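Local structure of bifunctional GH43-CE protein (Bacteroides eggerthii, 6MLY) at residues I679-A693 / P705-I718. The protein probably cleaves xylose units from xylan-type chains through its GH43 domain and carries a second, carbohydrate esterase domain, in a gut bacterium that degrades complex arabinoxylans. Residues are numbered along the deposited sequence; the frame is centred on the assembly and turned at random.
Sequences IDMTRMENCNTTKGA and PADNLDMLALLNPI
D680 OD1 is the polar atom to start from: N716 ND2 comes within 3.1 Å of it across the contact, and T682 OG1 hydrogen-bonds to it on the syn side at 2.6 Å, 35° out of the carboxylate plane. D680 OD2 forms a salt bridge with R683 NE at 2.7 Å, nearly along its C-O axis, and R683 also makes a cation-pi contact with F746. On N716, CG lies anti to the backbone N (chi1 -178°), which carries the amide back toward 679-680; N716 OD1 accepts from I718 N at 2.8 Å, closing an Asx turn just after helix 709-714. I679 CG2 sits against that OD1 and the tip of I718. Further along the contact is mostly apolar. T682, its hydroxyl serving D680, turns its methyl onto L709 CD2 and L712 CB. M681 bends at chi2 and lays CG and CE over L715 CD1, while L712 CD1 reaches both M681 CB and T690 CG2. P705 makes van der Waals contacts with T690 CB and the carbonyls of K691 and G692. So the loop after strand 671-675 of the esterase's alpha/beta-hydrolase domain is joined to helix 709-714 and its flanking turns mainly by hydrophobic packing, with the D680 carboxylate held by T682 and R683 of its own segment and probably stabilised as the anion by R683.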
# COMPACT_ATOMS: atom_id res chain seq x y z
N ILE A 679 -37.40 -0.11 9.18
CA ILE A 679 -38.07 -1.25 8.53
C ILE A 679 -39.28 -0.76 7.74
O ILE A 679 -39.36 -0.95 6.52
CB ILE A 679 -38.41 -2.34 9.58
CG1 ILE A 679 -37.25 -3.31 9.80
CG2 ILE A 679 -39.68 -3.09 9.21
CD1 ILE A 679 -36.24 -2.87 10.84
N ASP A 680 -40.24 -0.14 8.44
CA ASP A 680 -41.51 0.26 7.84
C ASP A 680 -41.59 1.79 7.83
O ASP A 680 -41.88 2.40 8.86
CB ASP A 680 -42.68 -0.37 8.59
CG ASP A 680 -44.03 -0.13 7.94
OD1 ASP A 680 -44.07 0.13 6.72
OD2 ASP A 680 -45.04 -0.20 8.66
N MET A 681 -41.34 2.39 6.66
CA MET A 681 -41.28 3.84 6.55
C MET A 681 -42.70 4.43 6.47
O MET A 681 -42.86 5.64 6.53
CB MET A 681 -40.47 4.29 5.32
CG MET A 681 -39.15 3.54 5.13
SD MET A 681 -38.20 3.28 6.65
CE MET A 681 -37.19 1.89 6.13
N THR A 682 -43.71 3.55 6.37
CA THR A 682 -45.12 3.97 6.43
C THR A 682 -45.49 4.35 7.87
O THR A 682 -46.50 5.01 8.10
CB THR A 682 -46.06 2.88 5.90
OG1 THR A 682 -46.11 1.81 6.84
CG2 THR A 682 -45.65 2.33 4.55
N ARG A 683 -44.66 3.92 8.84
CA ARG A 683 -44.86 4.22 10.25
C ARG A 683 -43.53 4.65 10.89
O ARG A 683 -43.23 4.30 12.03
CB ARG A 683 -45.43 2.98 10.96
CG ARG A 683 -46.72 2.47 10.33
CD ARG A 683 -47.33 1.32 11.09
NE ARG A 683 -46.69 0.05 10.77
CZ ARG A 683 -46.52 -0.94 11.63
NH1 ARG A 683 -46.83 -0.79 12.91
NH2 ARG A 683 -46.03 -2.10 11.22
N MET A 684 -42.74 5.43 10.13
CA MET A 684 -41.42 5.89 10.57
C MET A 684 -41.58 7.14 11.45
O MET A 684 -40.73 7.38 12.31
CB MET A 684 -40.53 6.23 9.37
CG MET A 684 -39.05 6.28 9.72
SD MET A 684 -38.38 4.67 10.20
CE MET A 684 -37.34 5.16 11.57
N GLU A 685 -42.64 7.91 11.21
CA GLU A 685 -42.91 9.17 11.92
C GLU A 685 -43.90 8.90 13.05
O GLU A 685 -45.03 8.47 12.80
CB GLU A 685 -43.46 10.21 10.95
CG GLU A 685 -43.02 11.64 11.24
CD GLU A 685 -43.69 12.29 12.45
OE1 GLU A 685 -44.92 12.52 12.40
OE2 GLU A 685 -42.97 12.58 13.43
N ASN A 686 -43.47 9.14 14.30
CA ASN A 686 -44.34 9.03 15.49
C ASN A 686 -44.98 7.62 15.53
O ASN A 686 -46.11 7.46 15.99
CB ASN A 686 -45.38 10.16 15.52
CG ASN A 686 -45.17 11.13 16.66
OD1 ASN A 686 -46.03 11.28 17.53
ND2 ASN A 686 -44.03 11.81 16.67
N CYS A 687 -44.22 6.62 15.07
CA CYS A 687 -44.66 5.23 14.87
C CYS A 687 -46.04 5.16 14.19
O CYS A 687 -46.80 4.24 14.46
CB CYS A 687 -44.65 4.45 16.19
SG CYS A 687 -43.07 4.52 17.09
N ASN A 688 -46.32 6.09 13.27
CA ASN A 688 -47.67 6.27 12.68
C ASN A 688 -47.62 6.47 11.16
O ASN A 688 -48.19 5.67 10.44
CB ASN A 688 -48.41 7.47 13.28
CG ASN A 688 -48.96 7.18 14.65
OD1 ASN A 688 -49.14 6.02 15.01
ND2 ASN A 688 -49.23 8.22 15.42
N THR A 689 -47.00 7.58 10.71
CA THR A 689 -47.14 8.07 9.33
C THR A 689 -45.76 8.15 8.67
O THR A 689 -44.75 7.72 9.23
CB THR A 689 -47.83 9.44 9.27
OG1 THR A 689 -48.49 9.68 10.51
CG2 THR A 689 -48.83 9.56 8.15
N THR A 690 -45.76 8.73 7.47
CA THR A 690 -44.59 8.99 6.66
C THR A 690 -43.94 10.30 7.12
O THR A 690 -44.46 10.99 8.00
CB THR A 690 -45.01 9.08 5.19
OG1 THR A 690 -46.07 10.04 5.10
CG2 THR A 690 -45.46 7.74 4.64
N LYS A 691 -42.81 10.63 6.48
CA LYS A 691 -42.11 11.89 6.69
C LYS A 691 -42.06 12.67 5.37
O LYS A 691 -42.60 12.21 4.36
CB LYS A 691 -40.72 11.60 7.28
CG LYS A 691 -40.76 10.72 8.52
CD LYS A 691 -39.54 10.83 9.39
CE LYS A 691 -38.50 9.78 9.08
NZ LYS A 691 -37.26 9.99 9.87
N GLY A 692 -41.43 13.86 5.40
CA GLY A 692 -41.42 14.82 4.30
C GLY A 692 -40.62 14.30 3.12
O GLY A 692 -40.13 13.17 3.15
N ALA A 693 -40.47 15.15 2.09
CA ALA A 693 -39.70 14.82 0.90
C ALA A 693 -38.20 15.02 1.17
O ALA A 693 -37.39 14.83 0.27
CB ALA A 693 -40.16 15.67 -0.26
N PRO A 705 -42.73 10.17 0.13
CA PRO A 705 -43.25 8.96 0.78
C PRO A 705 -44.78 8.77 0.84
O PRO A 705 -45.28 7.71 0.46
CB PRO A 705 -42.71 9.13 2.21
CG PRO A 705 -41.37 9.76 2.00
CD PRO A 705 -41.61 10.75 0.88
N ALA A 706 -45.50 9.80 1.30
CA ALA A 706 -46.96 9.75 1.48
C ALA A 706 -47.66 9.21 0.22
O ALA A 706 -48.61 8.43 0.33
CB ALA A 706 -47.47 11.13 1.83
N ASP A 707 -47.17 9.62 -0.96
CA ASP A 707 -47.79 9.30 -2.25
C ASP A 707 -47.13 8.06 -2.88
O ASP A 707 -47.58 7.60 -3.93
CB ASP A 707 -47.71 10.50 -3.20
CG ASP A 707 -48.13 11.81 -2.57
OD1 ASP A 707 -49.24 11.87 -2.00
OD2 ASP A 707 -47.34 12.78 -2.63
N ASN A 708 -46.07 7.54 -2.24
CA ASN A 708 -45.36 6.33 -2.68
C ASN A 708 -45.43 5.29 -1.55
O ASN A 708 -44.41 4.82 -1.05
CB ASN A 708 -43.92 6.63 -3.12
CG ASN A 708 -43.83 7.39 -4.42
OD1 ASN A 708 -44.83 7.87 -4.95
ND2 ASN A 708 -42.63 7.50 -4.97
N LEU A 709 -46.66 4.95 -1.17
CA LEU A 709 -46.94 4.08 -0.02
C LEU A 709 -46.67 2.62 -0.40
O LEU A 709 -46.25 1.83 0.44
CB LEU A 709 -48.39 4.31 0.41
CG LEU A 709 -48.61 4.47 1.92
CD1 LEU A 709 -50.00 4.99 2.21
CD2 LEU A 709 -48.37 3.15 2.64
N ASP A 710 -46.90 2.28 -1.68
CA ASP A 710 -46.57 0.97 -2.26
C ASP A 710 -45.07 0.69 -2.14
O ASP A 710 -44.67 -0.34 -1.60
CB ASP A 710 -46.97 0.91 -3.74
CG ASP A 710 -48.47 0.89 -4.00
OD1 ASP A 710 -49.24 0.81 -3.02
OD2 ASP A 710 -48.85 0.95 -5.18
N MET A 711 -44.25 1.61 -2.68
CA MET A 711 -42.79 1.43 -2.74
C MET A 711 -42.22 1.27 -1.32
O MET A 711 -41.32 0.46 -1.10
CB MET A 711 -42.13 2.62 -3.45
CG MET A 711 -40.62 2.47 -3.66
SD MET A 711 -40.10 1.02 -4.61
CE MET A 711 -40.60 1.48 -6.27
N LEU A 712 -42.76 2.02 -0.35
CA LEU A 712 -42.30 1.94 1.04
C LEU A 712 -42.51 0.52 1.60
O LEU A 712 -41.71 0.07 2.43
CB LEU A 712 -43.06 2.96 1.89
CG LEU A 712 -42.70 4.43 1.66
CD1 LEU A 712 -43.24 5.29 2.79
CD2 LEU A 712 -41.20 4.63 1.49
N ALA A 713 -43.57 -0.16 1.15
CA ALA A 713 -43.85 -1.54 1.56
C ALA A 713 -42.89 -2.50 0.84
O ALA A 713 -42.46 -3.51 1.42
CB ALA A 713 -45.29 -1.89 1.27
N LEU A 714 -42.54 -2.19 -0.41
CA LEU A 714 -41.67 -3.04 -1.21
C LEU A 714 -40.26 -3.09 -0.60
O LEU A 714 -39.58 -4.10 -0.75
CB LEU A 714 -41.63 -2.53 -2.65
CG LEU A 714 -42.80 -2.95 -3.53
CD1 LEU A 714 -42.75 -2.25 -4.88
CD2 LEU A 714 -42.83 -4.46 -3.72
N LEU A 715 -39.83 -2.01 0.07
CA LEU A 715 -38.49 -1.98 0.68
C LEU A 715 -38.55 -2.37 2.16
O LEU A 715 -37.52 -2.48 2.81
CB LEU A 715 -37.82 -0.62 0.45
CG LEU A 715 -38.39 0.59 1.20
CD1 LEU A 715 -37.83 0.69 2.62
CD2 LEU A 715 -38.07 1.87 0.44
N ASN A 716 -39.77 -2.60 2.67
CA ASN A 716 -40.01 -3.11 4.02
C ASN A 716 -39.70 -4.61 4.06
O ASN A 716 -40.36 -5.39 3.37
CB ASN A 716 -41.45 -2.83 4.45
CG ASN A 716 -41.77 -3.28 5.86
OD1 ASN A 716 -41.07 -4.10 6.44
ND2 ASN A 716 -42.84 -2.73 6.42
N PRO A 717 -38.72 -5.07 4.87
CA PRO A 717 -38.41 -6.49 4.98
C PRO A 717 -39.57 -7.38 5.45
O PRO A 717 -39.64 -8.54 5.05
CB PRO A 717 -37.27 -6.56 6.02
CG PRO A 717 -36.70 -5.17 6.07
CD PRO A 717 -37.84 -4.24 5.71
N ILE A 718 -40.46 -6.84 6.29
CA ILE A 718 -41.61 -7.59 6.86
C ILE A 718 -42.39 -8.27 5.73
O ILE A 718 -42.78 -9.43 5.86
CB ILE A 718 -42.50 -6.68 7.74
CG1 ILE A 718 -41.84 -6.35 9.08
CG2 ILE A 718 -43.88 -7.28 7.93
CD1 ILE A 718 -42.65 -5.43 9.98